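PDB 7JRM: F5/8 type C domain protein from Clostridium perfringens, which is part of the peptidase ZmpB, probably contributing to mucin glycan recognition through its carbohydrate-binding module. Local coordinates for residues 26-31 and 73-78; 114-117 and 121-124. All coordinates share one frame; numbering follows the deposited sequence.

In the fold
Contacts 1 and 2 follow one another along the chain, the first closing before the second opens, and they belong to two neighbouring domains. Contact 1, in the Ig-like domain, joins the segment leading into strand 29-32 of the three-stranded antiparallel sheet to strand 70-79 of the four-stranded mixed one. Contact 2 lies within the NPCBM/NEW2 domain and is local, pairing strands 112-115 and 121-124 of a two-stranded hairpin. Their centres are 23 Å apart and their nearest atoms about 10 Å, with no touch between them. Both lie far from the centre of the elongated chain, on the same side, and each is internal to its own domain.

Contact 1 of 2, residues 26-31 and 73-78; sequences KGITAT and CSRTIA
The guanidinium of Arg75 reaches across from strand 70-79 and grips a single backbone oxygen, Lys26 O, with both of its terminal nitrogens. The shorter bond, NH2 of Arg75 to Lys26 O, is 2.7 Å long with an N-H...O angle of 151°, and its donor stands above the carbonyl plane; the second, Arg75 NH1 to the same Lys26 O, is 3.0 Å and approaches nearly along the C=O axis. The oxygen lies close to the guanidinium plane in both cases. Ile28 packs over one face of that plane: its CD1 sits above the centre, 3.6 Å from Arg75 CZ, while CG1 comes within 3.3 Å of Arg75 NH2. With CG set between the backbone N and the carbonyl carbon (chi1 58°), a bend at chi2 (98°) presents the NH1/NH2 end to Lys26 O. The buried Ile28 and Arg75 form the tight part, whereas the exposed Lys26 sends its amine away from strand 70-79 and contributes mainly its carbonyl. NH2 also bonds Leu24 O, NH1 Glu12 O and NE Tyr61 OH. Arg75 thus ties strand 70-79 to the segment leading into strand 29-32, with strand 14-16 touching Arg75 through Leu14 and strand 55-64 touching Ile28 through Tyr61.

Contact 2 of 2, residues 114-117 and 121-124; sequences LLNE and VETF
Leu114 and Glu122 face each other as the hydrogen-bonded pair of an antiparallel beta hairpin, strands 112-115 and 121-124. The N-H and C=O of both residues are paired: Leu114 N donates to Glu122 O at 2.9 Å and 166°, and Glu122 N returns a bond to Leu114 O at 2.8 Å. Leu114 O also receives a CA-H...O contact from Val121 CA at 3.4 Å. Next in register, Leu115 and Val121 form a non-hydrogen-bonded pair, and Leu115 finds a backbone partner in Lys187 instead.

Beyond the end of its strand, Asn116 turns its buried amide onto Glu122. Asn116 ND2 donates to Glu122 OE1 at 2.8 Å, using the anti lone pair of that oxygen, and also bonds Ser120 OG in the turn. The amide oxygen OD1 accepts from Lys187 NZ, so both ends of the amide are engaged and its orientation is fixed. Glu122 carries its CG anti to the backbone N, and the chain then folds at chi2 (80°), setting OE1 beside Asn116 ND2; the carboxylate plane lies 60° from the amide plane.

On the face shared with Glu122, Leu114 presses against strand 215-224 through Asp217 and Ala219. Phe124 touches Ala219 too and meets the ring of Trp149, while its CE1 lies 4.2 Å from Leu114 CD1.

Contact 1 of 2, residues 26-31 and 73-78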
ATOM      1  N   LYS A  26      24.872  -2.969  14.433  1.00 31.22           N
ATOM      2  CA  LYS A  26      24.996  -1.581  14.863  1.00 33.02           C
ATOM      3  C   LYS A  26      25.533  -1.521  16.289  1.00 33.49           C
ATOM      4  O   LYS A  26      24.944  -2.101  17.207  1.00 34.06           O
ATOM      5  CB  LYS A  26      23.643  -0.880  14.767  1.00 36.25           C
ATOM      6  CG  LYS A  26      23.610   0.507  15.390  1.00 33.42           C
ATOM      7  CD  LYS A  26      24.636   1.429  14.752  1.00 43.89           C
ATOM      8  CE  LYS A  26      24.174   2.876  14.793  1.00 45.65           C
ATOM      9  NZ  LYS A  26      25.012   3.749  13.925  1.00 46.37           N
ATOM     10  N   GLY A  27      26.652  -0.825  16.471  1.00 34.04           N
ATOM     11  CA  GLY A  27      27.243  -0.663  17.782  1.00 37.50           C
ATOM     12  C   GLY A  27      28.148  -1.786  18.231  1.00 33.65           C
ATOM     13  O   GLY A  27      28.604  -1.768  19.381  1.00 33.89           O
ATOM     14  N   ILE A  28      28.427  -2.759  17.371  1.00 35.89           N
ATOM     15  CA  ILE A  28      29.289  -3.883  17.717  1.00 36.11           C
ATOM     16  C   ILE A  28      30.717  -3.557  17.304  1.00 33.86           C
ATOM     17  O   ILE A  28      30.977  -3.219  16.143  1.00 38.65           O
ATOM     18  CB  ILE A  28      28.803  -5.178  17.046  1.00 32.78           C
ATOM     19  CG1 ILE A  28      27.384  -5.516  17.506  1.00 30.12           C
ATOM     20  CG2 ILE A  28      29.755  -6.327  17.350  1.00 32.67           C
ATOM     21  CD1 ILE A  28      27.273  -5.794  18.990  1.00 32.17           C
ATOM     22  N   THR A  29      31.644  -3.653  18.255  1.00 38.52           N
ATOM     23  CA  THR A  29      33.055  -3.397  18.007  1.00 34.83           C
ATOM     24  C   THR A  29      33.889  -4.534  18.579  1.00 41.67           C
ATOM     25  O   THR A  29      33.493  -5.191  19.546  1.00 41.74           O
ATOM     26  CB  THR A  29      33.510  -2.063  18.621  1.00 38.36           C
ATOM     27  OG1 THR A  29      33.180  -2.038  20.015  1.00 42.88           O
ATOM     28  CG2 THR A  29      32.835  -0.891  17.920  1.00 36.33           C
ATOM     29  N   ALA A  30      35.051  -4.760  17.970  1.00 44.66           N
ATOM     30  CA  ALA A  30      35.956  -5.818  18.408  1.00 43.41           C
ATOM     31  C   ALA A  30      37.386  -5.361  18.173  1.00 46.91           C
ATOM     32  O   ALA A  30      37.784  -5.133  17.026  1.00 47.47           O
ATOM     33  CB  ALA A  30      35.679  -7.126  17.666  1.00 43.58           C
ATOM     34  N   THR A  31      38.152  -5.226  19.254  1.00 46.63           N
ATOM     35  CA  THR A  31      39.538  -4.787  19.185  1.00 49.64           C
ATOM     36  C   THR A  31      40.432  -5.797  19.890  1.00 54.10           C
ATOM     37  O   THR A  31      40.022  -6.448  20.855  1.00 54.07           O
ATOM     38  CB  THR A  31      39.727  -3.402  19.820  1.00 53.60           C
ATOM     39  OG1 THR A  31      39.408  -3.465  21.216  1.00 49.74           O
ATOM     40  CG2 THR A  31      38.832  -2.373  19.142  1.00 46.14           C
ATOM     41  N   CYS A  73      30.198 -11.741  23.389  1.00 43.67           N
ATOM     42  CA  CYS A  73      29.416 -10.724  24.077  1.00 35.24           C
ATOM     43  C   CYS A  73      27.966 -10.854  23.632  1.00 36.05           C
ATOM     44  O   CYS A  73      27.670 -11.426  22.580  1.00 35.82           O
ATOM     45  CB  CYS A  73      29.948  -9.312  23.800  1.00 35.59           C
ATOM     46  SG  CYS A  73      29.324  -8.559  22.280  1.00 40.90           S
ATOM     47  N   SER A  74      27.063 -10.316  24.448  1.00 25.75           N
ATOM     48  CA  SER A  74      25.636 -10.429  24.187  1.00 32.91           C
ATOM     49  C   SER A  74      24.958  -9.089  24.432  1.00 29.53           C
ATOM     50  O   SER A  74      25.359  -8.322  25.312  1.00 26.71           O
ATOM     51  CB  SER A  74      24.988 -11.511  25.062  1.00 29.31           C
ATOM     52  OG  SER A  74      23.577 -11.392  25.063  1.00 37.07           O
ATOM     53  N   ARG A  75      23.923  -8.819  23.640  1.00 26.91           N
ATOM     54  CA  ARG A  75      23.133  -7.605  23.787  1.00 27.09           C
ATOM     55  C   ARG A  75      21.737  -7.863  23.241  1.00 27.02           C
ATOM     56  O   ARG A  75      21.526  -8.758  22.417  1.00 25.13           O
ATOM     57  CB  ARG A  75      23.788  -6.412  23.076  1.00 26.70           C
ATOM     58  CG  ARG A  75      24.016  -6.610  21.584  1.00 27.26           C
ATOM     59  CD  ARG A  75      22.912  -5.964  20.757  1.00 20.95           C
ATOM     60  NE  ARG A  75      23.284  -5.815  19.353  1.00 28.89           N
ATOM     61  CZ  ARG A  75      23.849  -4.727  18.841  1.00 26.46           C
ATOM     62  NH1 ARG A  75      24.113  -3.685  19.617  1.00 29.37           N
ATOM     63  NH2 ARG A  75      24.152  -4.681  17.551  1.00 30.70           N
ATOM     64  N   THR A  76      20.783  -7.066  23.710  1.00 20.50           N
ATOM     65  CA  THR A  76      19.393  -7.187  23.298  1.00 21.89           C
ATOM     66  C   THR A  76      19.022  -6.068  22.332  1.00 19.20           C
ATOM     67  O   THR A  76      19.546  -4.955  22.411  1.00 20.19           O
ATOM     68  CB  THR A  76      18.456  -7.158  24.508  1.00 19.94           C
ATOM     69  OG1 THR A  76      18.596  -5.907  25.194  1.00 20.66           O
ATOM     70  CG2 THR A  76      18.781  -8.299  25.463  1.00 22.70           C
ATOM     71  N   ILE A  77      18.110  -6.379  21.414  1.00 22.50           N
ATOM     72  CA  ILE A  77      17.616  -5.425  20.428  1.00 21.67           C
ATOM     73  C   ILE A  77      16.096  -5.431  20.492  1.00 20.85           C
ATOM     74  O   ILE A  77      15.463  -6.452  20.198  1.00 20.37           O
ATOM     75  CB  ILE A  77      18.099  -5.753  19.007  1.00 24.06           C
ATOM     76  CG1 ILE A  77      19.625  -5.660  18.926  1.00 25.03           C
ATOM     77  CG2 ILE A  77      17.449  -4.820  17.995  1.00 19.64           C
ATOM     78  CD1 ILE A  77      20.177  -5.843  17.530  1.00 28.17           C
ATOM     79  N   ALA A  78      15.513  -4.298  20.871  1.00 22.49           N
ATOM     80  CA  ALA A  78      14.071  -4.171  21.022  1.00 21.59           C
ATOM     81  C   ALA A  78      13.474  -3.445  19.824  1.00 17.31           C
ATOM     82  O   ALA A  78      14.027  -2.451  19.346  1.00 21.04           O
ATOM     83  CB  ALA A  78      13.721  -3.424  22.310  1.00 17.66           C
TER

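Contact 2 of 2, residues 114-117 and 121-124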
ATOM      1  N   LEU A 114      23.527  18.324  24.605  1.00 16.47           N
ATOM      2  CA  LEU A 114      24.573  17.354  24.886  1.00 20.97           C
ATOM      3  C   LEU A 114      25.595  17.375  23.758  1.00 19.31           C
ATOM      4  O   LEU A 114      25.407  18.033  22.730  1.00 18.75           O
ATOM      5  CB  LEU A 114      23.997  15.942  25.064  1.00 14.85           C
ATOM      6  CG  LEU A 114      23.051  15.745  26.249  1.00 17.82           C
ATOM      7  CD1 LEU A 114      22.609  14.292  26.347  1.00 12.98           C
ATOM      8  CD2 LEU A 114      23.710  16.199  27.541  1.00 14.79           C
ATOM      9  N   LEU A 115      26.684  16.641  23.956  1.00 20.16           N
ATOM     10  CA  LEU A 115      27.778  16.584  22.996  1.00 19.29           C
ATOM     11  C   LEU A 115      27.684  15.312  22.163  1.00 20.23           C
ATOM     12  O   LEU A 115      27.427  14.226  22.692  1.00 21.83           O
ATOM     13  CB  LEU A 115      29.131  16.644  23.709  1.00 20.86           C
ATOM     14  CG  LEU A 115      30.376  16.719  22.824  1.00 22.42           C
ATOM     15  CD1 LEU A 115      30.505  18.096  22.194  1.00 28.27           C
ATOM     16  CD2 LEU A 115      31.623  16.371  23.622  1.00 24.66           C
ATOM     17  N   ASN A 116      27.893  15.455  20.857  1.00 22.67           N
ATOM     18  CA  ASN A 116      27.873  14.326  19.941  1.00 23.31           C
ATOM     19  C   ASN A 116      29.275  13.743  19.781  1.00 25.51           C
ATOM     20  O   ASN A 116      30.266  14.283  20.276  1.00 26.23           O
ATOM     21  CB  ASN A 116      27.313  14.748  18.582  1.00 23.87           C
ATOM     22  CG  ASN A 116      25.813  14.968  18.613  1.00 22.90           C
ATOM     23  OD1 ASN A 116      25.080  14.230  19.270  1.00 21.92           O
ATOM     24  ND2 ASN A 116      25.350  15.988  17.900  1.00 21.74           N
ATOM     25  N   GLU A 117      29.348  12.616  19.068  1.00 28.39           N
ATOM     26  CA  GLU A 117      30.634  11.961  18.852  1.00 32.05           C
ATOM     27  C   GLU A 117      31.564  12.809  17.992  1.00 32.32           C
ATOM     28  O   GLU A 117      32.785  12.772  18.185  1.00 33.20           O
ATOM     29  CB  GLU A 117      30.424  10.589  18.211  1.00 33.28           C
ATOM     30  CG  GLU A 117      31.547   9.601  18.486  1.00 36.53           C
ATOM     31  CD  GLU A 117      31.645   9.222  19.950  1.00 46.29           C
ATOM     32  OE1 GLU A 117      30.589   9.015  20.584  1.00 40.45           O
ATOM     33  OE2 GLU A 117      32.778   9.131  20.467  1.00 53.70           O
ATOM     34  N   VAL A 121      27.087  19.784  18.898  1.00 27.50           N
ATOM     35  CA  VAL A 121      26.145  19.846  20.010  1.00 21.95           C
ATOM     36  C   VAL A 121      24.781  19.376  19.526  1.00 22.07           C
ATOM     37  O   VAL A 121      24.293  19.830  18.484  1.00 23.41           O
ATOM     38  CB  VAL A 121      26.064  21.268  20.592  1.00 23.90           C
ATOM     39  CG1 VAL A 121      24.931  21.368  21.605  1.00 21.51           C
ATOM     40  CG2 VAL A 121      27.390  21.656  21.228  1.00 22.95           C
ATOM     41  N   GLU A 122      24.169  18.465  20.278  1.00 22.14           N
ATOM     42  CA  GLU A 122      22.831  17.972  19.983  1.00 20.79           C
ATOM     43  C   GLU A 122      21.835  18.665  20.905  1.00 20.12           C
ATOM     44  O   GLU A 122      21.948  18.570  22.132  1.00 18.56           O
ATOM     45  CB  GLU A 122      22.755  16.454  20.154  1.00 17.79           C
ATOM     46  CG  GLU A 122      21.462  15.840  19.647  1.00 18.95           C
ATOM     47  CD  GLU A 122      21.451  15.666  18.143  1.00 22.23           C
ATOM     48  OE1 GLU A 122      22.539  15.704  17.530  1.00 19.19           O
ATOM     49  OE2 GLU A 122      20.354  15.495  17.571  1.00 21.68           O
ATOM     50  N   THR A 123      20.867  19.359  20.315  1.00 17.78           N
ATOM     51  CA  THR A 123      19.844  20.078  21.062  1.00 16.03           C
ATOM     52  C   THR A 123      18.557  19.265  21.066  1.00 18.37           C
ATOM     53  O   THR A 123      18.059  18.877  20.004  1.00 20.72           O
ATOM     54  CB  THR A 123      19.594  21.461  20.459  1.00 20.67           C
ATOM     55  OG1 THR A 123      20.847  22.120  20.234  1.00 20.49           O
ATOM     56  CG2 THR A 123      18.745  22.304  21.397  1.00 22.60           C
ATOM     57  N   PHE A 124      18.023  19.010  22.257  1.00 14.82           N
ATOM     58  CA  PHE A 124      16.822  18.205  22.426  1.00 14.51           C
ATOM     59  C   PHE A 124      15.654  19.084  22.848  1.00 19.91           C
ATOM     60  O   PHE A 124      15.818  20.015  23.645  1.00 22.94           O
ATOM     61  CB  PHE A 124      17.031  17.105  23.471  1.00 17.15           C
ATOM     62  CG  PHE A 124      18.082  16.101  23.098  1.00 16.15           C
ATOM     63  CD1 PHE A 124      19.420  16.356  23.342  1.00 16.02           C
ATOM     64  CD2 PHE A 124      17.729  14.897  22.511  1.00 16.80           C
ATOM     65  CE1 PHE A 124      20.388  15.429  23.003  1.00 15.18           C
ATOM     66  CE2 PHE A 124      18.692  13.967  22.170  1.00 17.61           C
ATOM     67  CZ  PHE A 124      20.023  14.233  22.417  1.00 16.10           C
TER